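Local atomic coordinates of phosphoribosylaminoimidazole carboxylase (Bombyx mori, PDB entry 4JA0), a protein that probably catalyses two steps of de novo purine biosynthesis, carboxylating aminoimidazole ribonucleotide (AIR) and then joining the product to aspartate to give SAICAR. Residues S215-P220 against D229-R234; L185-L190 against W219-K224; A50-G55 against A242-V247. All blocks are in the same frame, centred on the assembly; numbering follows the deposited sequence.

All three contacts lie in the SAICAR synthetase part of the chain. The segments of interactions 1 and 2 overlap at W219 and P220 of strand 216-220: interaction 2 pairs the end of this strand with strand 188-200, while interaction 1 ties its middle to the start of helix 231-235. Their centres are about 11 Å apart, and they touch where L218 CD2 lies 3.4 Å from C188 CB. Interaction 3, centred about 14 Å from interaction 1, meets it through Y233 OH and D52 OD2, 2.6 Å apart in a probable hydrogen bond. Interactions 2 and 3 do not touch, their nearest atoms being about 11 Å apart. A bound sulfate lies about 3 Å from the R217 side chain of interaction 1.

Interaction 1. Residues S215-P220 against D229-R234; sequences SWRLWP and DKQVYR
R217, on strand 216-220, meets D229 and Q231 in a polar contact between the edge of an antiparallel sheet and the start of helix 231-235. D229 makes the broadest contact: R217 CG, anti to its backbone N (chi1 -165°), lies 3.4 Å from D229 OD2. The R217 guanidinium adds the firmest bond, R217 NH2 donating to Q231 OE1 over 2.7 Å with an N-H...O angle of 147°, NH2 standing above the amide plane of Q231. From the opposite face of that plane, R234 NH1 gives Q231 OE1 a second bond of 3.0 Å. OE1 thus bridges two like-charged groups, R217 NH2 and R234 NH1 being 3.8 Å apart, and probably eases their repulsion.

D229 adds a long salt bridge, its OD2 being 4.0 Å from R217 NE, with carboxylate and guanidinium planes 70° apart. Its other oxygen, OD1, takes a weak bond from L218 N at 3.4 Å. D229 CB packs 4.2 Å from CD1 at the edge of the W216 ring, near the ring plane.

Outside the pair, R217 NH1 forms a salt bridge with D192 and a long, weak ion pair with a sulfate, probably from the crystallisation liquor. R234 NE and K230 NZ both form salt bridges with D46. A methionine in place of R217 would probably leave D192 and D229 OD2 without this ionic partner and Q231 OE1 with R234 as its remaining donor here.

At the helix start, D229 OD2 weakly accepts from Q231 N at 3.2 Å: an aspartate side chain capping the first turn of a helix, here bound to the neighbouring strand as well.

Interaction 2. Residues L185-L190 against W219-K224; sequences LRDCAL and WPSGDK
A189 and W219 form an antiparallel hydrogen-bonded pair between strands 188-200 and 216-220, and the backbone bonds make up most of the contact. W219 N donates to A189 O over 2.8 Å, the N-H...O angle being 174°, and A189 N returns a bond to W219 O. Next along, C188 and P220 are a non-hydrogen-bonded pair, where a CA-H...O contact takes C188 CA to 3.4 Å from W219 O. Past the paired strands, S221 N donates to D187 O at 2.8 Å.

Among side chains there is one polar bond, and it is weak: S221 OG gives D187 OD2 a bond of 3.3 Å. D187 CG, anti to the backbone N (chi1 -161°), carries the carboxylate toward that hydroxyl. The positive phi of D187 belongs to a Schellman motif ending helix 162-183.

Apolar contacts divide between the two faces of the sheet. C188 SG packs 4.2 Å from P220 CG on one, and W253 of helix 241-257 also touches C188 there. On the other, A189 CB meets W219 CB. A189 CB also lies 3.9 Å from G222 CA, in the overlapping type II and type I' turns that begin at the end of the strand. Just beyond those turns, K224 CA lies 3.4 Å above the centre of the W219 ring.

The bonds across the strands are thus chiefly main-chain; P220, without an N-H, sits in the non-hydrogen-bonded position, where none is needed for the pairing, while the weak D187-S221 bond lies among exposed residues.

Interaction 3. Residues A50-G55 against A242-V247; sequences AHDLEG and ADLDTV
L244, on helix 241-257, projects its side chain against D52, L53 and E54, and the packed part of the contact is gathered round this leucine. Its chi1 of -68° sets CG anti to the carbonyl carbon, and from there the CD1 methyl reaches D52 CB at 3.6 Å, the clearest apolar approach. CD1 also lies beside L53 O at 3.7 Å. E54 covers the other flank: its chain runs extended beyond CG and crosses L244 at a slant, with L244 CD2 3.8 Å from E54 OE2 and L244 CB 3.4 Å from the same oxygen. The two segments meet mainly through side chains, with L53 O a backbone exception; their nearest CA atoms, of E54 and L244, are 7.4 Å apart.

The arrangement joins two parts of the SAICAR synthetase fold: strand 52-53, which pairs antiparallel with strand 36-43 in one sheet, and a helix that follows helix 231-235 in the chain. Y233 of that shorter helix completes the junction, touching L244 and bonding through its hydroxyl to D52 OD2, the main polar partner of this aspartate.

Elsewhere the contact is looser. V247 contributes just a distant approach, its CB 4.1 Å from E54 OE2. No hydrogen bond links the two segments: E54 OE2 is modelled 2.8 Å from L244 O, but both are acceptors, and the closeness is doubtful at this resolution. Toward solvent, exposed L53 turns its side chain away from the helix.

Interaction 1. Residues S215-P220 against D229-R234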
loop_
_atom_site.group_PDB
_atom_site.type_symbol
_atom_site.label_atom_id
_atom_site.label_comp_id
_atom_site.label_asym_id
_atom_site.label_seq_id
_atom_site.Cartn_x
_atom_site.Cartn_y
_atom_site.Cartn_z
ATOM N N SER A 215 -24.237 56.032 0.297
ATOM C CA SER A 215 -23.199 55.181 -0.249
ATOM C C SER A 215 -23.743 54.066 -1.131
ATOM O O SER A 215 -22.998 53.466 -1.910
ATOM C CB SER A 215 -22.405 54.535 0.893
ATOM O OG SER A 215 -22.058 55.470 1.895
ATOM N N TRP A 216 -25.036 53.799 -1.039
ATOM C CA TRP A 216 -25.573 52.629 -1.716
ATOM C C TRP A 216 -26.896 52.808 -2.438
ATOM O O TRP A 216 -27.503 53.875 -2.423
ATOM C CB TRP A 216 -25.659 51.444 -0.742
ATOM C CG TRP A 216 -26.586 51.626 0.442
ATOM C CD1 TRP A 216 -27.778 52.282 0.465
ATOM C CD2 TRP A 216 -26.380 51.126 1.770
ATOM N NE1 TRP A 216 -28.331 52.222 1.718
ATOM C CE2 TRP A 216 -27.492 51.524 2.543
ATOM C CE3 TRP A 216 -25.367 50.372 2.380
ATOM C CZ2 TRP A 216 -27.620 51.199 3.895
ATOM C CZ3 TRP A 216 -25.495 50.044 3.723
ATOM C CH2 TRP A 216 -26.612 50.458 4.466
ATOM N N ARG A 217 -27.338 51.732 -3.069
ATOM C CA ARG A 217 -28.610 51.712 -3.762
ATOM C C ARG A 217 -29.410 50.522 -3.228
ATOM O O ARG A 217 -29.004 49.370 -3.374
ATOM C CB ARG A 217 -28.350 51.612 -5.259
ATOM C CG ARG A 217 -29.521 51.940 -6.140
ATOM C CD ARG A 217 -29.029 52.223 -7.545
ATOM N NE ARG A 217 -28.670 53.627 -7.742
ATOM C CZ ARG A 217 -27.724 54.063 -8.578
ATOM N NH1 ARG A 217 -26.991 53.211 -9.289
ATOM N NH2 ARG A 217 -27.488 55.365 -8.688
ATOM N N LEU A 218 -30.528 50.799 -2.564
ATOM C CA LEU A 218 -31.272 49.752 -1.873
ATOM C C LEU A 218 -32.653 49.530 -2.438
ATOM O O LEU A 218 -33.450 50.457 -2.477
ATOM C CB LEU A 218 -31.430 50.121 -0.393
ATOM C CG LEU A 218 -30.739 49.223 0.629
ATOM C CD1 LEU A 218 -31.096 49.639 2.038
ATOM C CD2 LEU A 218 -31.177 47.806 0.390
ATOM N N TRP A 219 -32.970 48.298 -2.826
ATOM C CA TRP A 219 -34.341 48.012 -3.249
ATOM C C TRP A 219 -35.042 46.984 -2.349
ATOM O O TRP A 219 -34.637 45.828 -2.270
ATOM C CB TRP A 219 -34.354 47.502 -4.693
ATOM C CG TRP A 219 -33.798 48.471 -5.699
ATOM C CD1 TRP A 219 -33.426 49.769 -5.481
ATOM C CD2 TRP A 219 -33.563 48.216 -7.090
ATOM N NE1 TRP A 219 -32.968 50.332 -6.647
ATOM C CE2 TRP A 219 -33.043 49.402 -7.652
ATOM C CE3 TRP A 219 -33.738 47.098 -7.915
ATOM C CZ2 TRP A 219 -32.684 49.497 -9.000
ATOM C CZ3 TRP A 219 -33.399 47.195 -9.249
ATOM C CH2 TRP A 219 -32.880 48.388 -9.782
ATOM N N PRO A 220 -36.137 47.400 -1.699
ATOM C CA PRO A 220 -36.961 46.423 -0.982
ATOM C C PRO A 220 -37.685 45.533 -1.970
ATOM O O PRO A 220 -38.178 46.032 -2.991
ATOM C CB PRO A 220 -37.967 47.295 -0.227
ATOM C CG PRO A 220 -37.250 48.599 -0.034
ATOM C CD PRO A 220 -36.442 48.785 -1.297
ATOM N N ASP A 229 -32.827 54.627 -1.143
ATOM C CA ASP A 229 -31.516 55.271 -1.080
ATOM C C ASP A 229 -31.560 56.716 -1.583
ATOM O O ASP A 229 -32.622 57.268 -1.872
ATOM C CB ASP A 229 -30.508 54.478 -1.909
ATOM C CG ASP A 229 -30.988 54.246 -3.320
ATOM O OD1 ASP A 229 -32.091 53.674 -3.488
ATOM O OD2 ASP A 229 -30.266 54.645 -4.261
ATOM N N LYS A 230 -30.379 57.304 -1.704
ATOM C CA LYS A 230 -30.187 58.672 -2.184
ATOM C C LYS A 230 -30.531 58.864 -3.688
ATOM O O LYS A 230 -30.398 59.959 -4.235
ATOM C CB LYS A 230 -28.731 59.077 -1.888
ATOM C CG LYS A 230 -28.367 60.540 -2.057
ATOM C CD LYS A 230 -26.865 60.664 -2.271
ATOM C CE LYS A 230 -26.475 62.060 -2.686
ATOM N NZ LYS A 230 -25.022 62.135 -2.986
ATOM N N GLN A 231 -30.989 57.809 -4.353
ATOM C CA GLN A 231 -31.422 57.947 -5.736
ATOM C C GLN A 231 -32.746 58.713 -5.788
ATOM O O GLN A 231 -33.040 59.406 -6.763
ATOM C CB GLN A 231 -31.566 56.581 -6.413
ATOM C CG GLN A 231 -31.674 56.648 -7.936
ATOM C CD GLN A 231 -30.485 57.360 -8.583
ATOM O OE1 GLN A 231 -29.351 57.247 -8.112
ATOM N NE2 GLN A 231 -30.743 58.095 -9.665
ATOM N N VAL A 232 -33.542 58.579 -4.730
ATOM C CA VAL A 232 -34.807 59.293 -4.621
ATOM C C VAL A 232 -34.554 60.791 -4.695
ATOM O O VAL A 232 -35.271 61.534 -5.387
ATOM C CB VAL A 232 -35.529 58.949 -3.300
ATOM C CG1 VAL A 232 -36.653 59.930 -3.024
ATOM C CG2 VAL A 232 -36.067 57.526 -3.346
ATOM N N TYR A 233 -33.510 61.224 -3.995
ATOM C CA TYR A 233 -33.135 62.631 -3.993
ATOM C C TYR A 233 -32.565 63.069 -5.360
ATOM O O TYR A 233 -32.854 64.168 -5.832
ATOM C CB TYR A 233 -32.147 62.907 -2.851
ATOM C CG TYR A 233 -31.617 64.324 -2.818
ATOM C CD1 TYR A 233 -30.312 64.607 -3.200
ATOM C CD2 TYR A 233 -32.429 65.385 -2.415
ATOM C CE1 TYR A 233 -29.829 65.901 -3.170
ATOM C CE2 TYR A 233 -31.946 66.693 -2.385
ATOM C CZ TYR A 233 -30.640 66.941 -2.765
ATOM O OH TYR A 233 -30.132 68.223 -2.746
ATOM N N ARG A 234 -31.779 62.212 -6.005
ATOM C CA ARG A 234 -31.228 62.538 -7.320
ATOM C C ARG A 234 -32.314 62.723 -8.379
ATOM O O ARG A 234 -32.203 63.589 -9.250
ATOM C CB ARG A 234 -30.262 61.452 -7.793
ATOM C CG ARG A 234 -28.984 61.353 -7.005
ATOM C CD ARG A 234 -28.098 60.256 -7.571
ATOM N NE ARG A 234 -26.871 60.093 -6.793
ATOM C CZ ARG A 234 -26.597 59.041 -6.024
ATOM N NH1 ARG A 234 -27.460 58.032 -5.930
ATOM N NH2 ARG A 234 -25.452 59.001 -5.354
#

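Interaction 2. Residues L185-L190 against W219-K224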
loop_
_atom_site.group_PDB
_atom_site.type_symbol
_atom_site.label_atom_id
_atom_site.label_comp_id
_atom_site.label_asym_id
_atom_site.label_seq_id
_atom_site.Cartn_x
_atom_site.Cartn_y
_atom_site.Cartn_z
ATOM N N LEU A 185 -31.960 39.647 4.800
ATOM C CA LEU A 185 -32.700 39.224 5.982
ATOM C C LEU A 185 -33.947 40.084 6.166
ATOM O O LEU A 185 -34.961 39.635 6.705
ATOM C CB LEU A 185 -31.823 39.328 7.229
ATOM C CG LEU A 185 -30.633 38.372 7.249
ATOM C CD1 LEU A 185 -29.839 38.509 8.538
ATOM C CD2 LEU A 185 -31.143 36.959 7.070
ATOM N N ARG A 186 -33.869 41.330 5.728
ATOM C CA ARG A 186 -35.020 42.201 5.800
ATOM C C ARG A 186 -35.613 42.395 4.394
ATOM O O ARG A 186 -36.245 43.407 4.111
ATOM C CB ARG A 186 -34.636 43.530 6.451
ATOM N N ASP A 187 -35.374 41.434 3.510
ATOM C CA ASP A 187 -35.970 41.440 2.177
ATOM C C ASP A 187 -35.562 42.639 1.302
ATOM O O ASP A 187 -36.318 43.077 0.429
ATOM C CB ASP A 187 -37.494 41.322 2.274
ATOM C CG ASP A 187 -38.130 40.856 0.973
ATOM O OD1 ASP A 187 -37.409 40.303 0.115
ATOM O OD2 ASP A 187 -39.355 41.052 0.808
ATOM N N CYS A 188 -34.359 43.156 1.517
ATOM C CA CYS A 188 -33.863 44.236 0.665
ATOM C C CYS A 188 -32.705 43.803 -0.222
ATOM O O CYS A 188 -31.731 43.203 0.240
ATOM C CB CYS A 188 -33.434 45.444 1.491
ATOM S SG CYS A 188 -34.755 46.183 2.414
ATOM N N ALA A 189 -32.820 44.135 -1.503
ATOM C CA ALA A 189 -31.755 43.886 -2.456
ATOM C C ALA A 189 -30.753 45.021 -2.420
ATOM O O ALA A 189 -31.096 46.159 -2.697
ATOM C CB ALA A 189 -32.325 43.731 -3.841
ATOM N N LEU A 190 -29.515 44.712 -2.054
ATOM C CA LEU A 190 -28.439 45.683 -2.160
ATOM C C LEU A 190 -28.007 45.623 -3.607
ATOM O O LEU A 190 -27.647 44.552 -4.113
ATOM C CB LEU A 190 -27.291 45.342 -1.215
ATOM C CG LEU A 190 -26.132 46.342 -1.177
ATOM C CD1 LEU A 190 -26.619 47.706 -0.707
ATOM C CD2 LEU A 190 -24.975 45.845 -0.291
ATOM N N TRP A 219 -32.970 48.298 -2.826
ATOM C CA TRP A 219 -34.341 48.012 -3.249
ATOM C C TRP A 219 -35.042 46.984 -2.349
ATOM O O TRP A 219 -34.637 45.828 -2.270
ATOM C CB TRP A 219 -34.354 47.502 -4.693
ATOM C CG TRP A 219 -33.798 48.471 -5.699
ATOM C CD1 TRP A 219 -33.426 49.769 -5.481
ATOM C CD2 TRP A 219 -33.563 48.216 -7.090
ATOM N NE1 TRP A 219 -32.968 50.332 -6.647
ATOM C CE2 TRP A 219 -33.043 49.402 -7.652
ATOM C CE3 TRP A 219 -33.738 47.098 -7.915
ATOM C CZ2 TRP A 219 -32.684 49.497 -9.000
ATOM C CZ3 TRP A 219 -33.399 47.195 -9.249
ATOM C CH2 TRP A 219 -32.880 48.388 -9.782
ATOM N N PRO A 220 -36.137 47.400 -1.699
ATOM C CA PRO A 220 -36.961 46.423 -0.982
ATOM C C PRO A 220 -37.685 45.533 -1.970
ATOM O O PRO A 220 -38.178 46.032 -2.991
ATOM C CB PRO A 220 -37.967 47.295 -0.227
ATOM C CG PRO A 220 -37.250 48.599 -0.034
ATOM C CD PRO A 220 -36.442 48.785 -1.297
ATOM N N SER A 221 -37.710 44.231 -1.679
ATOM C CA SER A 221 -38.364 43.234 -2.532
ATOM C C SER A 221 -37.763 43.197 -3.926
ATOM O O SER A 221 -38.372 42.654 -4.849
ATOM C CB SER A 221 -39.882 43.460 -2.612
ATOM O OG SER A 221 -40.505 43.190 -1.364
ATOM N N GLY A 222 -36.573 43.782 -4.071
ATOM C CA GLY A 222 -35.910 43.852 -5.357
ATOM C C GLY A 222 -36.689 44.736 -6.312
ATOM O O GLY A 222 -36.477 44.694 -7.531
ATOM N N ASP A 223 -37.578 45.555 -5.744
ATOM C CA ASP A 223 -38.423 46.446 -6.522
ATOM C C ASP A 223 -37.787 47.821 -6.552
ATOM O O ASP A 223 -37.757 48.526 -5.539
ATOM C CB ASP A 223 -39.834 46.507 -5.925
ATOM C CG ASP A 223 -40.829 47.218 -6.829
ATOM O OD1 ASP A 223 -40.497 47.506 -8.002
ATOM O OD2 ASP A 223 -41.953 47.496 -6.360
ATOM N N LYS A 224 -37.293 48.188 -7.732
ATOM C CA LYS A 224 -36.615 49.468 -7.961
ATOM C C LYS A 224 -37.518 50.616 -7.556
ATOM O O LYS A 224 -37.072 51.625 -6.983
ATOM C CB LYS A 224 -36.239 49.596 -9.446
ATOM C CG LYS A 224 -35.567 50.898 -9.792
ATOM C CD LYS A 224 -35.419 51.107 -11.292
ATOM C CE LYS A 224 -34.898 52.516 -11.577
ATOM N NZ LYS A 224 -34.987 52.853 -13.028
#

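Interaction 3. Residues A50-G55 against A242-V247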
loop_
_atom_site.group_PDB
_atom_site.type_symbol
_atom_site.label_atom_id
_atom_site.label_comp_id
_atom_site.label_asym_id
_atom_site.label_seq_id
_atom_site.Cartn_x
_atom_site.Cartn_y
_atom_site.Cartn_z
ATOM N N ALA A 50 -27.012 70.314 -7.211
ATOM C CA ALA A 50 -28.106 70.269 -6.229
ATOM C C ALA A 50 -27.627 69.930 -4.806
ATOM O O ALA A 50 -26.918 68.939 -4.590
ATOM C CB ALA A 50 -29.214 69.290 -6.673
ATOM N N HIS A 51 -28.042 70.756 -3.848
ATOM C CA HIS A 51 -27.717 70.594 -2.431
ATOM C C HIS A 51 -28.757 71.322 -1.593
ATOM O O HIS A 51 -29.062 72.483 -1.849
ATOM C CB HIS A 51 -26.307 71.107 -2.115
ATOM N N ASP A 52 -29.318 70.631 -0.606
ATOM C CA ASP A 52 -30.322 71.224 0.279
ATOM C C ASP A 52 -29.966 70.826 1.721
ATOM O O ASP A 52 -28.913 70.229 1.941
ATOM C CB ASP A 52 -31.750 70.796 -0.126
ATOM C CG ASP A 52 -32.071 71.071 -1.620
ATOM O OD1 ASP A 52 -32.711 72.094 -1.935
ATOM O OD2 ASP A 52 -31.699 70.262 -2.492
ATOM N N LEU A 53 -30.807 71.178 2.694
ATOM C CA LEU A 53 -30.504 70.966 4.126
ATOM C C LEU A 53 -31.551 70.069 4.795
ATOM O O LEU A 53 -32.678 69.992 4.310
ATOM C CB LEU A 53 -30.419 72.324 4.850
ATOM C CG LEU A 53 -29.046 72.914 5.195
ATOM C CD1 LEU A 53 -28.229 73.070 3.931
ATOM C CD2 LEU A 53 -29.184 74.284 5.845
ATOM N N GLU A 54 -31.180 69.395 5.892
ATOM C CA GLU A 54 -32.095 68.475 6.596
ATOM C C GLU A 54 -31.820 68.252 8.093
ATOM O O GLU A 54 -31.069 69.002 8.704
ATOM C CB GLU A 54 -32.109 67.131 5.879
ATOM C CG GLU A 54 -33.182 67.030 4.831
ATOM C CD GLU A 54 -33.063 65.772 4.036
ATOM O OE1 GLU A 54 -31.942 65.232 3.985
ATOM O OE2 GLU A 54 -34.079 65.324 3.468
ATOM N N GLY A 55 -32.424 67.214 8.673
ATOM C CA GLY A 55 -32.117 66.812 10.040
ATOM C C GLY A 55 -31.392 65.464 10.076
ATOM O O GLY A 55 -31.596 64.669 10.993
ATOM N N ALA A 242 -41.222 69.117 1.291
ATOM C CA ALA A 242 -42.041 67.928 1.381
ATOM C C ALA A 242 -41.272 66.762 0.781
ATOM O O ALA A 242 -41.254 65.665 1.356
ATOM C CB ALA A 242 -43.362 68.141 0.649
ATOM N N ASP A 243 -40.643 67.008 -0.373
ATOM C CA ASP A 243 -39.788 66.023 -1.038
ATOM C C ASP A 243 -38.644 65.572 -0.134
ATOM O O ASP A 243 -38.327 64.386 -0.059
ATOM C CB ASP A 243 -39.206 66.605 -2.329
ATOM C CG ASP A 243 -40.239 66.750 -3.430
ATOM O OD1 ASP A 243 -41.158 65.900 -3.501
ATOM O OD2 ASP A 243 -40.124 67.715 -4.227
ATOM N N LEU A 244 -38.027 66.521 0.561
ATOM C CA LEU A 244 -36.968 66.187 1.501
ATOM C C LEU A 244 -37.486 65.359 2.671
ATOM O O LEU A 244 -36.752 64.540 3.221
ATOM C CB LEU A 244 -36.261 67.452 1.989
ATOM C CG LEU A 244 -35.474 68.120 0.854
ATOM C CD1 LEU A 244 -34.690 69.322 1.338
ATOM C CD2 LEU A 244 -34.547 67.116 0.184
ATOM N N ASP A 245 -38.749 65.559 3.039
ATOM C CA ASP A 245 -39.341 64.816 4.145
ATOM C C ASP A 245 -39.426 63.316 3.847
ATOM O O ASP A 245 -39.161 62.501 4.731
ATOM C CB ASP A 245 -40.717 65.378 4.500
ATOM N N THR A 246 -39.799 62.946 2.620
ATOM C CA THR A 246 -39.870 61.524 2.268
ATOM C C THR A 246 -38.467 60.907 2.221
ATOM O O THR A 246 -38.298 59.729 2.515
ATOM C CB THR A 246 -40.574 61.267 0.911
ATOM O OG1 THR A 246 -39.754 61.729 -0.170
ATOM C CG2 THR A 246 -41.947 61.933 0.864
ATOM N N VAL A 247 -37.462 61.713 1.879
ATOM C CA VAL A 247 -36.070 61.261 1.885
ATOM C C VAL A 247 -35.538 61.076 3.320
ATOM O O VAL A 247 -34.815 60.115 3.591
ATOM C CB VAL A 247 -35.166 62.238 1.066
ATOM C CG1 VAL A 247 -33.680 61.926 1.237
ATOM C CG2 VAL A 247 -35.541 62.177 -0.400
#